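Slr0280 protein (Synechocystis sp., PDB 5H3K) is of unknown function but carries a phosphodiester glycosidase (NAGPA-family) domain and so may act on a phosphodiester-linked sugar. Local coordinates at residues Ile412-Tyr423 against Pro455-Arg466. Sequence-based numbering, arbitrary orientation.
Sequences IARYTPAWGPSY and PIPSDGYLIIDR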
loop_
_atom_site.group_PDB
_atom_site.type_symbol
_atom_site.label_atom_id
_atom_site.label_comp_id
_atom_site.label_asym_id
_atom_site.label_seq_id
_atom_site.Cartn_x
_atom_site.Cartn_y
_atom_site.Cartn_z
ATOM N N ILE A 412 7.388 8.676 -30.672
ATOM C CA ILE A 412 8.263 9.660 -30.052
ATOM C C ILE A 412 8.024 9.701 -28.544
ATOM O O ILE A 412 6.886 9.860 -28.100
ATOM C CB ILE A 412 8.036 11.053 -30.647
ATOM C CG1 ILE A 412 8.359 11.034 -32.147
ATOM C CG2 ILE A 412 8.859 12.104 -29.889
ATOM C CD1 ILE A 412 7.876 12.253 -32.900
ATOM N N ALA A 413 9.101 9.570 -27.773
ATOM C CA ALA A 413 9.016 9.581 -26.308
ATOM C C ALA A 413 9.821 10.738 -25.738
ATOM O O ALA A 413 10.728 11.269 -26.388
ATOM C CB ALA A 413 9.496 8.257 -25.729
ATOM N N ARG A 414 9.485 11.147 -24.522
ATOM C CA ARG A 414 10.191 12.250 -23.895
ATOM C C ARG A 414 10.543 11.815 -22.475
ATOM O O ARG A 414 9.773 11.084 -21.833
ATOM C CB ARG A 414 9.295 13.490 -23.897
ATOM C CG ARG A 414 10.020 14.811 -23.876
ATOM C CD ARG A 414 9.058 15.963 -24.190
ATOM N NE ARG A 414 8.099 16.231 -23.116
ATOM C CZ ARG A 414 8.335 17.053 -22.099
ATOM N NH1 ARG A 414 9.512 17.671 -21.992
ATOM N NH2 ARG A 414 7.400 17.245 -21.179
ATOM N N TYR A 415 11.714 12.225 -22.005
ATOM C CA TYR A 415 12.171 11.913 -20.660
ATOM C C TYR A 415 12.664 13.187 -19.990
ATOM O O TYR A 415 13.570 13.852 -20.493
ATOM C CB TYR A 415 13.274 10.859 -20.694
ATOM C CG TYR A 415 12.757 9.491 -21.064
ATOM C CD1 TYR A 415 12.192 8.662 -20.097
ATOM C CD2 TYR A 415 12.806 9.032 -22.379
ATOM C CE1 TYR A 415 11.702 7.397 -20.428
ATOM C CE2 TYR A 415 12.316 7.766 -22.725
ATOM C CZ TYR A 415 11.765 6.957 -21.741
ATOM O OH TYR A 415 11.274 5.708 -22.082
ATOM N N THR A 416 12.047 13.525 -18.862
ATOM C CA THR A 416 12.337 14.768 -18.150
ATOM C C THR A 416 13.105 14.421 -16.876
ATOM O O THR A 416 13.314 13.238 -16.589
ATOM C CB THR A 416 11.050 15.539 -17.829
ATOM O OG1 THR A 416 10.357 14.905 -16.739
ATOM C CG2 THR A 416 10.156 15.612 -19.053
ATOM N N PRO A 417 13.563 15.438 -16.122
ATOM C CA PRO A 417 14.251 15.109 -14.870
ATOM C C PRO A 417 13.419 14.296 -13.874
ATOM O O PRO A 417 14.013 13.662 -13.008
ATOM C CB PRO A 417 14.573 16.486 -14.288
ATOM C CG PRO A 417 14.802 17.332 -15.497
ATOM C CD PRO A 417 13.783 16.846 -16.504
ATOM N N ALA A 418 12.090 14.317 -13.982
ATOM C CA ALA A 418 11.261 13.435 -13.145
ATOM C C ALA A 418 11.608 11.945 -13.295
ATOM O O ALA A 418 11.428 11.157 -12.360
ATOM C CB ALA A 418 9.772 13.672 -13.407
ATOM N N TRP A 419 12.098 11.549 -14.468
ATOM C CA TRP A 419 12.521 10.173 -14.703
ATOM C C TRP A 419 13.719 9.815 -13.835
ATOM O O TRP A 419 13.822 8.705 -13.321
ATOM C CB TRP A 419 12.880 9.991 -16.181
ATOM C CG TRP A 419 13.296 8.602 -16.610
ATOM C CD1 TRP A 419 14.555 8.185 -16.944
ATOM C CD2 TRP A 419 12.438 7.469 -16.792
ATOM N NE1 TRP A 419 14.534 6.859 -17.313
ATOM C CE2 TRP A 419 13.249 6.403 -17.237
ATOM C CE3 TRP A 419 11.065 7.257 -16.622
ATOM C CZ2 TRP A 419 12.720 5.132 -17.511
ATOM C CZ3 TRP A 419 10.549 5.993 -16.893
ATOM C CH2 TRP A 419 11.372 4.951 -17.332
ATOM N N GLY A 420 14.627 10.774 -13.681
ATOM C CA GLY A 420 15.879 10.552 -12.986
ATOM C C GLY A 420 16.982 11.377 -13.630
ATOM O O GLY A 420 16.720 12.188 -14.526
ATOM N N PRO A 421 18.217 11.198 -13.152
ATOM C CA PRO A 421 19.393 11.885 -13.699
ATOM C C PRO A 421 19.832 11.342 -15.057
ATOM O O PRO A 421 20.510 12.063 -15.790
ATOM C CB PRO A 421 20.480 11.600 -12.648
ATOM C CG PRO A 421 19.718 11.374 -11.375
ATOM C CD PRO A 421 18.490 10.613 -11.827
ATOM N N SER A 422 19.456 10.115 -15.401
ATOM C CA SER A 422 19.912 9.540 -16.668
ATOM C C SER A 422 18.870 8.693 -17.390
ATOM O O SER A 422 17.854 8.302 -16.811
ATOM C CB SER A 422 21.197 8.724 -16.459
ATOM O OG SER A 422 20.899 7.408 -16.027
ATOM N N TYR A 423 19.130 8.424 -18.664
ATOM C CA TYR A 423 18.307 7.518 -19.449
ATOM C C TYR A 423 19.167 6.422 -20.073
ATOM O O TYR A 423 20.242 6.694 -20.608
ATOM C CB TYR A 423 17.546 8.284 -20.538
ATOM C CG TYR A 423 16.854 7.369 -21.520
ATOM C CD1 TYR A 423 15.702 6.675 -21.165
ATOM C CD2 TYR A 423 17.350 7.192 -22.807
ATOM C CE1 TYR A 423 15.071 5.823 -22.059
ATOM C CE2 TYR A 423 16.722 6.348 -23.710
ATOM C CZ TYR A 423 15.580 5.667 -23.336
ATOM O OH TYR A 423 14.959 4.821 -24.233
ATOM N N PRO A 455 22.822 11.255 -19.812
ATOM C CA PRO A 455 22.311 12.125 -18.753
ATOM C C PRO A 455 21.080 12.881 -19.264
ATOM O O PRO A 455 21.020 13.227 -20.452
ATOM C CB PRO A 455 23.455 13.118 -18.518
ATOM C CG PRO A 455 24.666 12.492 -19.160
ATOM C CD PRO A 455 24.154 11.664 -20.288
ATOM N N ILE A 456 20.101 13.091 -18.389
ATOM C CA ILE A 456 18.983 13.981 -18.675
ATOM C C ILE A 456 19.301 15.346 -18.068
ATOM O O ILE A 456 19.511 15.468 -16.853
ATOM C CB ILE A 456 17.651 13.450 -18.083
ATOM C CG1 ILE A 456 17.334 12.050 -18.613
ATOM C CG2 ILE A 456 16.525 14.419 -18.382
ATOM C CD1 ILE A 456 16.207 11.325 -17.831
ATOM N N PRO A 457 19.352 16.390 -18.909
ATOM C CA PRO A 457 19.765 17.708 -18.403
ATOM C C PRO A 457 18.789 18.253 -17.370
ATOM O O PRO A 457 17.575 18.150 -17.572
ATOM C CB PRO A 457 19.741 18.593 -19.661
ATOM C CG PRO A 457 19.842 17.632 -20.809
ATOM C CD PRO A 457 19.110 16.402 -20.363
ATOM N N SER A 458 19.302 18.818 -16.279
ATOM C CA SER A 458 18.435 19.314 -15.209
ATOM C C SER A 458 17.563 20.478 -15.661
ATOM O O SER A 458 16.491 20.707 -15.100
ATOM C CB SER A 458 19.257 19.720 -13.981
ATOM O OG SER A 458 20.166 20.758 -14.304
ATOM N N ASP A 459 18.020 21.210 -16.675
ATOM C CA ASP A 459 17.267 22.336 -17.210
ATOM C C ASP A 459 16.655 21.973 -18.557
ATOM O O ASP A 459 16.396 22.845 -19.385
ATOM C CB ASP A 459 18.175 23.559 -17.374
ATOM C CG ASP A 459 19.348 23.294 -18.308
ATOM O OD1 ASP A 459 19.672 22.108 -18.564
ATOM O OD2 ASP A 459 19.965 24.279 -18.776
ATOM N N GLY A 460 16.429 20.681 -18.780
ATOM C CA GLY A 460 15.820 20.249 -20.028
ATOM C C GLY A 460 15.225 18.857 -19.990
ATOM O O GLY A 460 14.590 18.466 -19.007
ATOM N N TYR A 461 15.437 18.110 -21.069
ATOM C CA TYR A 461 14.846 16.786 -21.251
ATOM C C TYR A 461 15.425 16.108 -22.476
ATOM O O TYR A 461 16.190 16.714 -23.232
ATOM C CB TYR A 461 13.317 16.886 -21.394
ATOM C CG TYR A 461 12.833 17.808 -22.499
ATOM C CD1 TYR A 461 12.573 17.322 -23.780
ATOM C CD2 TYR A 461 12.606 19.153 -22.250
ATOM C CE1 TYR A 461 12.112 18.160 -24.787
ATOM C CE2 TYR A 461 12.148 19.997 -23.247
ATOM C CZ TYR A 461 11.907 19.499 -24.509
ATOM O OH TYR A 461 11.458 20.360 -25.490
ATOM N N LEU A 462 15.056 14.845 -22.673
ATOM C CA LEU A 462 15.485 14.110 -23.852
ATOM C C LEU A 462 14.270 13.791 -24.702
ATOM O O LEU A 462 13.191 13.483 -24.170
ATOM C CB LEU A 462 16.182 12.810 -23.457
ATOM C CG LEU A 462 17.411 12.932 -22.562
ATOM C CD1 LEU A 462 18.008 11.545 -22.290
ATOM C CD2 LEU A 462 18.448 13.844 -23.241
ATOM N N ILE A 463 14.427 13.906 -26.017
ATOM C CA ILE A 463 13.449 13.363 -26.940
ATOM C C ILE A 463 14.029 12.071 -27.497
ATOM O O ILE A 463 15.172 12.043 -27.982
ATOM C CB ILE A 463 13.138 14.328 -28.087
ATOM C CG1 ILE A 463 12.485 15.604 -27.546
ATOM C CG2 ILE A 463 12.238 13.637 -29.104
ATOM C CD1 ILE A 463 12.474 16.792 -28.550
ATOM N N ILE A 464 13.255 10.996 -27.398
ATOM C CA ILE A 464 13.679 9.680 -27.866
ATOM C C ILE A 464 12.829 9.273 -29.066
ATOM O O ILE A 464 11.594 9.245 -28.992
ATOM C CB ILE A 464 13.544 8.603 -26.761
ATOM C CG1 ILE A 464 14.499 8.894 -25.596
ATOM C CG2 ILE A 464 13.812 7.216 -27.325
ATOM C CD1 ILE A 464 15.957 8.926 -25.986
ATOM N N ASP A 465 13.482 8.986 -30.186
ATOM C CA ASP A 465 12.754 8.559 -31.376
ATOM C C ASP A 465 12.931 7.057 -31.527
ATOM O O ASP A 465 14.053 6.573 -31.689
ATOM C CB ASP A 465 13.282 9.300 -32.610
ATOM C CG ASP A 465 12.538 8.942 -33.885
ATOM O OD1 ASP A 465 11.552 8.166 -33.824
ATOM O OD2 ASP A 465 12.935 9.465 -34.956
ATOM N N ARG A 466 11.825 6.328 -31.449
ATOM C CA ARG A 466 11.839 4.887 -31.665
ATOM C C ARG A 466 11.131 4.578 -32.981
ATOM O O ARG A 466 9.938 4.866 -33.144
ATOM C CB ARG A 466 11.175 4.159 -30.485
ATOM C CG ARG A 466 11.810 4.501 -29.141
ATOM C CD ARG A 466 11.193 3.704 -28.006
ATOM N NE ARG A 466 11.947 3.858 -26.770
ATOM C CZ ARG A 466 11.432 4.304 -25.629
ATOM N NH1 ARG A 466 10.159 4.648 -25.571
ATOM N NH2 ARG A 466 12.199 4.408 -24.547
HETATM O O HOH W 1 17.764 14.849 -14.747
#
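One face of the Tyr461 ring receives NH1 of Arg414, 3.3 Å above the plane and over its centre, in a cation-pi contact with the guanidinium on edge, its plane 88° from the ring. With CG between the backbone N and the carbonyl carbon (chi1 55°), the Tyr461 ring is placed under Arg414. On the opposite face of the sheet, which carries Ala413, Leu462 and Ile464, the Tyr415 ring has Tyr423 CE1 over one face and Ile464 CG1 at its edge, 3.6 Å from CD2, while its own CE1 rests over the centre of the Trp419 ring. The guanidinium of Arg466, with Ile464 CG2 over one face, reaches both phenols through NH2, in its plane to Tyr415 OH (2.9 Å) and more bent to Tyr423 OH (2.8 Å, 142°). Tyr415 OH also bonds to Ser405 O, and Tyr423 OH to Glu430, whose carboxylate forms a salt bridge with NE of Arg466. A leucine in place of Arg466 would probably leave both hydroxyls without this shared donor and Glu430 without its salt-bridge partner. Ile456 CD1, 3.7 Å from Trp419 CD1, fills the bend between Tyr415 and Tyr423; beside it a water donating to Gly420 O and Ile456 O bridges the two backbones. Antiparallel backbone bonds join Ala413 to Ile464 and Tyr415 to Leu462, and Ile456 N binds Pro421 O (2.8 Å) where short strands 422-423 and 454-455 meet. Strand 411-415 lies between strands 397-403 (parallel) and 460-466, the latter also pairing with 430-436; strand 481-488 packs against Tyr461, Ile463 and Arg414, itself salt-bridged to Glu388.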